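Local coordinates for protein zinc transport transcriptional regulator (Lactococcus lactis subsp. lactis, PDB 5YHY) that probably binds DNA as a zinc-responsive MarR-family transcriptional regulator of zinc transport, working as a dimer with winged helix-turn-helix domains, at residues Leu72-Leu75 / Gln76-Leu80; Gln120-Gly123 / Asn124-Asp128; Ser135-Leu138 / Ser139-Glu143. The protein carries 1 engineered substitution. All coordinates share one frame; numbering follows the deposited sequence.

Contact 1 of 3, residues Leu72-Leu75 / Gln76-Leu80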
loop_
_atom_site.group_PDB
_atom_site.type_symbol
_atom_site.label_atom_id
_atom_site.label_comp_id
_atom_site.label_asym_id
_atom_site.label_seq_id
_atom_site.Cartn_x
_atom_site.Cartn_y
_atom_site.Cartn_z
ATOM N N LEU A 72 -8.390 -19.071 16.144
ATOM C CA LEU A 72 -7.983 -20.219 16.949
ATOM C C LEU A 72 -8.367 -21.510 16.241
ATOM O O LEU A 72 -7.621 -22.495 16.273
ATOM C CB LEU A 72 -8.638 -20.173 18.328
ATOM C CG LEU A 72 -8.116 -19.124 19.313
ATOM C CD1 LEU A 72 -8.977 -19.140 20.567
ATOM C CD2 LEU A 72 -6.665 -19.381 19.673
ATOM N N LYS A 73 -9.538 -21.514 15.613
ATOM C CA LYS A 73 -10.009 -22.715 14.937
ATOM C C LYS A 73 -9.007 -23.107 13.860
ATOM O O LYS A 73 -8.614 -24.263 13.754
ATOM C CB LYS A 73 -11.387 -22.490 14.322
ATOM C CG LYS A 73 -11.952 -23.712 13.608
ATOM C CD LYS A 73 -13.396 -23.473 13.185
ATOM C CE LYS A 73 -13.944 -24.646 12.383
ATOM N NZ LYS A 73 -13.351 -24.701 11.019
ATOM N N LYS A 74 -8.593 -22.131 13.061
ATOM C CA LYS A 74 -7.638 -22.390 11.989
ATOM C C LYS A 74 -6.268 -22.808 12.516
ATOM O O LYS A 74 -5.652 -23.732 11.985
ATOM C CB LYS A 74 -7.496 -21.168 11.084
ATOM C CG LYS A 74 -6.569 -21.401 9.895
ATOM C CD LYS A 74 -7.117 -22.492 8.985
ATOM C CE LYS A 74 -6.331 -22.576 7.686
ATOM N NZ LYS A 74 -6.961 -23.511 6.713
ATOM N N LEU A 75 -5.779 -22.131 13.552
ATOM C CA LEU A 75 -4.489 -22.487 14.128
ATOM C C LEU A 75 -4.493 -23.901 14.705
ATOM O O LEU A 75 -3.509 -24.640 14.585
ATOM C CB LEU A 75 -4.085 -21.492 15.214
ATOM C CG LEU A 75 -3.705 -20.111 14.685
ATOM C CD1 LEU A 75 -3.569 -19.158 15.861
ATOM C CD2 LEU A 75 -2.403 -20.192 13.892
ATOM N N GLN A 76 -5.598 -24.268 15.336
ATOM C CA GLN A 76 -5.712 -25.594 15.929
ATOM C C GLN A 76 -5.760 -26.665 14.838
ATOM O O GLN A 76 -5.130 -27.719 14.964
ATOM C CB GLN A 76 -6.946 -25.654 16.825
ATOM C CG GLN A 76 -7.154 -26.984 17.531
ATOM C CD GLN A 76 -8.384 -26.942 18.405
ATOM O OE1 GLN A 76 -9.430 -26.447 17.982
ATOM N NE2 GLN A 76 -8.265 -27.436 19.639
ATOM N N GLU A 77 -6.493 -26.386 13.766
ATOM C CA GLU A 77 -6.557 -27.288 12.609
ATOM C C GLU A 77 -5.175 -27.542 12.015
ATOM O O GLU A 77 -4.855 -28.667 11.608
ATOM C CB GLU A 77 -7.497 -26.730 11.539
ATOM C CG GLU A 77 -8.956 -26.724 11.966
ATOM C CD GLU A 77 -9.875 -25.998 10.995
ATOM O OE1 GLU A 77 -9.384 -25.201 10.161
ATOM O OE2 GLU A 77 -11.101 -26.222 11.077
ATOM N N GLN A 78 -4.356 -26.494 11.966
ATOM C CA GLN A 78 -2.987 -26.596 11.470
ATOM C C GLN A 78 -2.019 -27.126 12.530
ATOM O O GLN A 78 -0.807 -27.163 12.314
ATOM C CB GLN A 78 -2.514 -25.230 10.953
ATOM C CG GLN A 78 -3.334 -24.697 9.787
ATOM C CD GLN A 78 -3.221 -25.572 8.552
ATOM O OE1 GLN A 78 -2.119 -25.945 8.144
ATOM N NE2 GLN A 78 -4.359 -25.912 7.957
ATOM N N GLU A 79 -2.561 -27.516 13.679
ATOM C CA GLU A 79 -1.772 -28.088 14.766
ATOM C C GLU A 79 -0.657 -27.163 15.245
ATOM O O GLU A 79 0.437 -27.606 15.608
ATOM C CB GLU A 79 -1.245 -29.477 14.373
ATOM C CG GLU A 79 -2.378 -30.451 14.101
ATOM C CD GLU A 79 -1.906 -31.808 13.626
ATOM O OE1 GLU A 79 -0.803 -31.890 13.055
ATOM O OE2 GLU A 79 -2.648 -32.790 13.825
ATOM N N LEU A 80 -0.971 -25.870 15.255
ATOM C CA LEU A 80 -0.045 -24.827 15.674
ATOM C C LEU A 80 -0.278 -24.416 17.126
ATOM O O LEU A 80 0.602 -23.832 17.766
ATOM C CB LEU A 80 -0.167 -23.612 14.748
ATOM C CG LEU A 80 0.430 -23.810 13.353
ATOM C CD1 LEU A 80 -0.026 -22.727 12.390
ATOM C CD2 LEU A 80 1.950 -23.854 13.458
HETATM O O HOH W 1 -9.965 -26.515 15.272
HETATM O O HOH W 2 -11.292 -23.024 9.998
HETATM O O HOH W 3 -7.540 -25.792 8.359
#
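Lys73 and Glu77, one helical turn apart, lean obliquely across each other on the solvent side of helix 65-77. The lysine chain runs out extended and bends only at its last torsion (chi4 -72°), which turns NZ back to Glu77 OE2 at 2.7 Å. This salt bridge meets the oxygen on its syn side, 29° out of the carboxylate plane. The other oxygen, Glu77 OE1, accepts a hydrogen bond from each of two waters, one held by Lys73 NZ and one by Lys74 NZ and Gln78 NE2. Lys74 crosses Glu77 at about a right angle, its NZ 4.5 Å from Glu77 OE1, too far for a salt bridge, so the link runs through water. On the buried side Leu75 and Leu80 also cross nearly perpendicularly, CD2 of Leu75 lying 3.8 Å from CD1 of Leu80. A Schellman motif ends the helix, with Glu79 at positive phi: Leu80 N bonds to Leu75 O at 2.9 Å and Glu79 N to Gln76 O. Here the winged helix-turn-helix domain passes into strand 81-85. Long charged chains suit the wet face and leucines the dry one. With both carboxylate oxygens engaged and two lysines close by, Glu77 is likely to remain ionised, while the lysine charges probably favour the carbonyl-rich helix end.

Contact 2 of 3, residues Gln120-Gly123 / Asn124-Asp128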
loop_
_atom_site.group_PDB
_atom_site.type_symbol
_atom_site.label_atom_id
_atom_site.label_comp_id
_atom_site.label_asym_id
_atom_site.label_seq_id
_atom_site.Cartn_x
_atom_site.Cartn_y
_atom_site.Cartn_z
ATOM N N GLN A 120 12.628 3.164 13.757
ATOM C CA GLN A 120 13.225 3.853 14.892
ATOM C C GLN A 120 14.555 4.499 14.501
ATOM O O GLN A 120 14.802 5.667 14.813
ATOM C CB GLN A 120 13.426 2.886 16.059
ATOM C CG GLN A 120 14.011 3.530 17.293
ATOM C CD GLN A 120 13.027 4.440 17.981
ATOM O OE1 GLN A 120 11.831 4.155 18.027
ATOM N NE2 GLN A 120 13.521 5.549 18.526
ATOM N N GLU A 121 15.404 3.740 13.816
ATOM C CA GLU A 121 16.695 4.257 13.386
ATOM C C GLU A 121 16.525 5.439 12.447
ATOM O O GLU A 121 17.275 6.410 12.522
ATOM C CB GLU A 121 17.531 3.163 12.724
ATOM C CG GLU A 121 17.977 2.093 13.701
ATOM C CD GLU A 121 18.472 0.838 13.009
ATOM O OE1 GLU A 121 18.351 0.743 11.766
ATOM O OE2 GLU A 121 18.969 -0.063 13.720
ATOM N N LEU A 122 15.528 5.370 11.572
ATOM C CA LEU A 122 15.279 6.498 10.677
ATOM C C LEU A 122 14.835 7.726 11.482
ATOM O O LEU A 122 15.343 8.838 11.283
ATOM C CB LEU A 122 14.241 6.128 9.606
ATOM C CG LEU A 122 13.734 7.291 8.736
ATOM C CD1 LEU A 122 14.890 8.065 8.117
ATOM C CD2 LEU A 122 12.804 6.779 7.652
ATOM N N GLY A 123 13.882 7.527 12.386
ATOM C CA GLY A 123 13.395 8.615 13.216
ATOM C C GLY A 123 14.527 9.225 14.026
ATOM O O GLY A 123 14.568 10.445 14.210
ATOM N N ASN A 124 15.449 8.382 14.494
ATOM C CA ASN A 124 16.578 8.843 15.316
ATOM C C ASN A 124 17.482 9.836 14.601
ATOM O O ASN A 124 18.300 10.507 15.238
ATOM C CB ASN A 124 17.446 7.668 15.789
ATOM C CG ASN A 124 16.786 6.838 16.874
ATOM O OD1 ASN A 124 15.795 7.249 17.485
ATOM N ND2 ASN A 124 17.347 5.657 17.127
ATOM N N LYS A 125 17.362 9.923 13.281
ATOM C CA LYS A 125 18.165 10.872 12.515
ATOM C C LYS A 125 17.585 12.278 12.569
ATOM O O LYS A 125 18.208 13.237 12.093
ATOM C CB LYS A 125 18.293 10.414 11.060
ATOM C CG LYS A 125 19.025 9.083 10.938
ATOM C CD LYS A 125 19.138 8.628 9.503
ATOM C CE LYS A 125 19.833 7.277 9.424
ATOM N NZ LYS A 125 19.756 6.714 8.037
ATOM N N PHE A 126 16.389 12.392 13.137
ATOM C CA PHE A 126 15.689 13.660 13.249
ATOM C C PHE A 126 15.560 14.103 14.711
ATOM O O PHE A 126 15.362 13.285 15.622
ATOM C CB PHE A 126 14.292 13.534 12.631
ATOM C CG PHE A 126 14.305 13.239 11.153
ATOM C CD1 PHE A 126 14.318 14.279 10.229
ATOM C CD2 PHE A 126 14.299 11.930 10.685
ATOM C CE1 PHE A 126 14.320 14.015 8.871
ATOM C CE2 PHE A 126 14.293 11.657 9.327
ATOM C CZ PHE A 126 14.316 12.698 8.419
ATOM N N THR A 127 15.682 15.405 14.928
ATOM C CA THR A 127 15.477 15.959 16.254
ATOM C C THR A 127 14.005 15.898 16.610
ATOM O O THR A 127 13.158 15.655 15.753
ATOM C CB THR A 127 15.881 17.434 16.306
ATOM O OG1 THR A 127 15.021 18.193 15.440
ATOM C CG2 THR A 127 17.333 17.598 15.880
ATOM N N ASP A 128 13.686 16.135 17.879
ATOM C CA ASP A 128 12.292 16.142 18.300
ATOM C C ASP A 128 11.448 17.137 17.510
ATOM O O ASP A 128 10.319 16.825 17.116
ATOM C CB ASP A 128 12.169 16.434 19.804
ATOM C CG ASP A 128 12.687 15.303 20.664
ATOM O OD1 ASP A 128 12.461 14.118 20.324
ATOM O OD2 ASP A 128 13.319 15.592 21.698
#
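Gln120 NE2 donates to Asn124 OD1 at 3.0 Å, an amide-to-amide bond between residues one turn apart at the end of helix 102-123. It is a bent bond, 137° at the hydrogen, and the two amide planes stand 62° apart. Gln120 makes the reach by a kink at its second torsion (chi2 71°), which swings NE2 toward Asn124 OD1; the shorter Asn124 keeps its own amide close to the backbone. The backbone bond Asn124 N to Gln120 O, 2.8 Å, joins the same two residues.

On another side of the turn, the buried Leu122 and the less enclosed Phe126 lie alongside each other, pointing the same way. Leu122 CD1 touches the ring at its edge, 3.8 Å from Phe126 CE2, and Leu122 O sits near the ring plane, 3.3 Å from Phe126 CD2. An aromatic C-H edge suits a carbonyl oxygen there, since it carries a slight positive charge.

The backbone sets these partners in place. Lys125 N bonds to Leu122 O, and Phe126 N reaches Gly123 O at 2.9 Å; both donors stand above the carbonyl plane as the chain tightens. Gly123 is buried and adds no side chain to this place. Farther out, Gln131 NE2 bonds to both Gly123 O and Phe126 O, clamping the turn to the following helix, while Leu122 packs on Ala140 of the second subunit and Phe126 on Phe137 of the same subunit. The chain leaves the helix by a type I beta turn from Gly123 to Phe126, followed by Thr127 as side-chain N-cap of helix 128-144: a tight turn joining two helices, here in the helical dimerisation region of a MarR-family fold.

Contact 3 of 3, residues Ser135-Leu138 / Ser139-Glu143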
loop_
_atom_site.group_PDB
_atom_site.type_symbol
_atom_site.label_atom_id
_atom_site.label_comp_id
_atom_site.label_asym_id
_atom_site.label_seq_id
_atom_site.Cartn_x
_atom_site.Cartn_y
_atom_site.Cartn_z
ATOM N N SER A 135 5.449 13.993 12.220
ATOM C CA SER A 135 4.248 13.441 12.846
ATOM C C SER A 135 2.974 14.169 12.408
ATOM O O SER A 135 1.959 13.531 12.092
ATOM C CB SER A 135 4.388 13.487 14.373
ATOM O OG SER A 135 3.241 12.965 15.015
ATOM N N LYS A 136 3.026 15.499 12.388
ATOM C CA LYS A 136 1.890 16.301 11.937
ATOM C C LYS A 136 1.551 15.982 10.490
ATOM O O LYS A 136 0.380 15.830 10.146
ATOM C CB LYS A 136 2.170 17.797 12.119
ATOM C CG LYS A 136 2.160 18.199 13.588
ATOM C CD LYS A 136 2.391 19.692 13.776
ATOM C CE LYS A 136 1.155 20.494 13.419
ATOM N NZ LYS A 136 1.314 21.931 13.799
ATOM N N PHE A 137 2.588 15.853 9.667
ATOM C CA PHE A 137 2.423 15.461 8.276
ATOM C C PHE A 137 1.730 14.094 8.150
ATOM O O PHE A 137 0.753 13.940 7.404
ATOM C CB PHE A 137 3.786 15.432 7.565
ATOM C CG PHE A 137 3.709 14.880 6.175
ATOM C CD1 PHE A 137 3.181 15.650 5.147
ATOM C CD2 PHE A 137 4.149 13.598 5.902
ATOM C CE1 PHE A 137 3.087 15.144 3.874
ATOM C CE2 PHE A 137 4.056 13.085 4.615
ATOM C CZ PHE A 137 3.523 13.864 3.611
ATOM N N LEU A 138 2.240 13.100 8.864
ATOM C CA LEU A 138 1.675 11.762 8.768
ATOM C C LEU A 138 0.233 11.725 9.242
ATOM O O LEU A 138 -0.597 11.034 8.655
ATOM C CB LEU A 138 2.504 10.750 9.550
ATOM C CG LEU A 138 3.895 10.503 8.977
ATOM C CD1 LEU A 138 4.612 9.528 9.897
ATOM C CD2 LEU A 138 3.800 9.963 7.558
ATOM N N SER A 139 -0.052 12.441 10.329
ATOM C CA SER A 139 -1.407 12.480 10.871
ATOM C C SER A 139 -2.376 13.066 9.857
ATOM O O SER A 139 -3.457 12.522 9.635
ATOM C CB SER A 139 -1.429 13.289 12.165
ATOM O OG SER A 139 -0.758 12.581 13.189
ATOM N N ALA A 140 -1.968 14.160 9.224
ATOM C CA ALA A 140 -2.820 14.838 8.255
ATOM C C ALA A 140 -3.018 13.987 7.014
ATOM O O ALA A 140 -4.130 13.892 6.482
ATOM C CB ALA A 140 -2.231 16.187 7.880
ATOM N N LEU A 141 -1.943 13.362 6.545
ATOM C CA LEU A 141 -2.042 12.539 5.348
ATOM C C LEU A 141 -2.930 11.324 5.612
ATOM O O LEU A 141 -3.721 10.917 4.762
ATOM C CB LEU A 141 -0.652 12.107 4.902
ATOM C CG LEU A 141 -0.557 11.387 3.564
ATOM C CD1 LEU A 141 -1.237 12.196 2.465
ATOM C CD2 LEU A 141 0.906 11.138 3.228
ATOM N N THR A 142 -2.803 10.759 6.806
ATOM C CA THR A 142 -3.627 9.612 7.194
ATOM C C THR A 142 -5.113 9.923 7.056
ATOM O O THR A 142 -5.889 9.071 6.628
ATOM C CB THR A 142 -3.351 9.201 8.646
ATOM O OG1 THR A 142 -2.042 8.634 8.728
ATOM C CG2 THR A 142 -4.375 8.181 9.126
ATOM N N GLU A 143 -5.497 11.146 7.405
ATOM C CA GLU A 143 -6.905 11.540 7.365
ATOM C C GLU A 143 -7.485 11.486 5.954
ATOM O O GLU A 143 -8.692 11.334 5.779
ATOM C CB GLU A 143 -7.092 12.941 7.939
ATOM C CG GLU A 143 -6.722 13.062 9.414
ATOM C CD GLU A 143 -7.122 14.404 9.995
ATOM O OE1 GLU A 143 -7.786 15.194 9.286
ATOM O OE2 GLU A 143 -6.785 14.668 11.167
HETATM O O HOH W 4 0.648 14.164 14.909
#
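Phe137 and Leu141 stand side by side on one face of helix 128-144, an i to i+4 pair in the helical dimerisation region of this MarR-family protein. Both side chains point the same way. Leu141 CD2 reaches the far end of the aromatic ring, 3.8 Å from Phe137 CZ. Phe137 has its ring anti to the backbone N (chi1 173°), and Leu141 takes the same choice at its first torsion, which keeps the two chains abreast. Large apolar residues suit this buried face because the second subunit closes over it: Phe137 packs on Ile134 of that subunit and Leu141 on its Phe11. The small Ala140 fits against Leu122 of the second subunit.

The polar flank is looser and built through water. Ser135 and Ser139 are also one turn apart, yet their hydroxyls remain 4.4 Å from each other, OG to OG. A single water spans them, donating to Ser135 OG at 2.9 Å and hydrogen-bonded to Ser139 OG at 2.7 Å. Short serine chains suit such a bridge, holding the water close to the helix. Ser135 OG has a further partner, Gln7 OE1 of the second subunit, so this flank too joins the dimer interface.

Nearer the C-terminal end, Thr142 turns its hydroxyl back along the helix, as threonine can with OG1 beside its backbone N (chi1 -70°). Leu138 O is thereby gripped twice, by Thr142 N at 2.9 Å and by Thr142 OG1 at 2.8 Å, the two donors arriving from opposite faces of the carbonyl plane.

In the fold
Along the chain the three contacts follow in series, with none enclosing or crossing another, and each closes only a turn or so of backbone. Contact 1 comes first, ending helix 65-77 and passing the chain into strand 81-85 of the wing. After the hairpin, long helix 102-123 leads to contact 2, which turns it into helix 128-144, where contact 3 lies. Contact 1 is on the opposite side of the chain's centre from the other two, its own centre about 40 Å from that of contact 2 and 38 Å from that of contact 3. Contacts 2 and 3, with centres about 17 Å apart, both meet the second subunit; contact 1 touches no other chain.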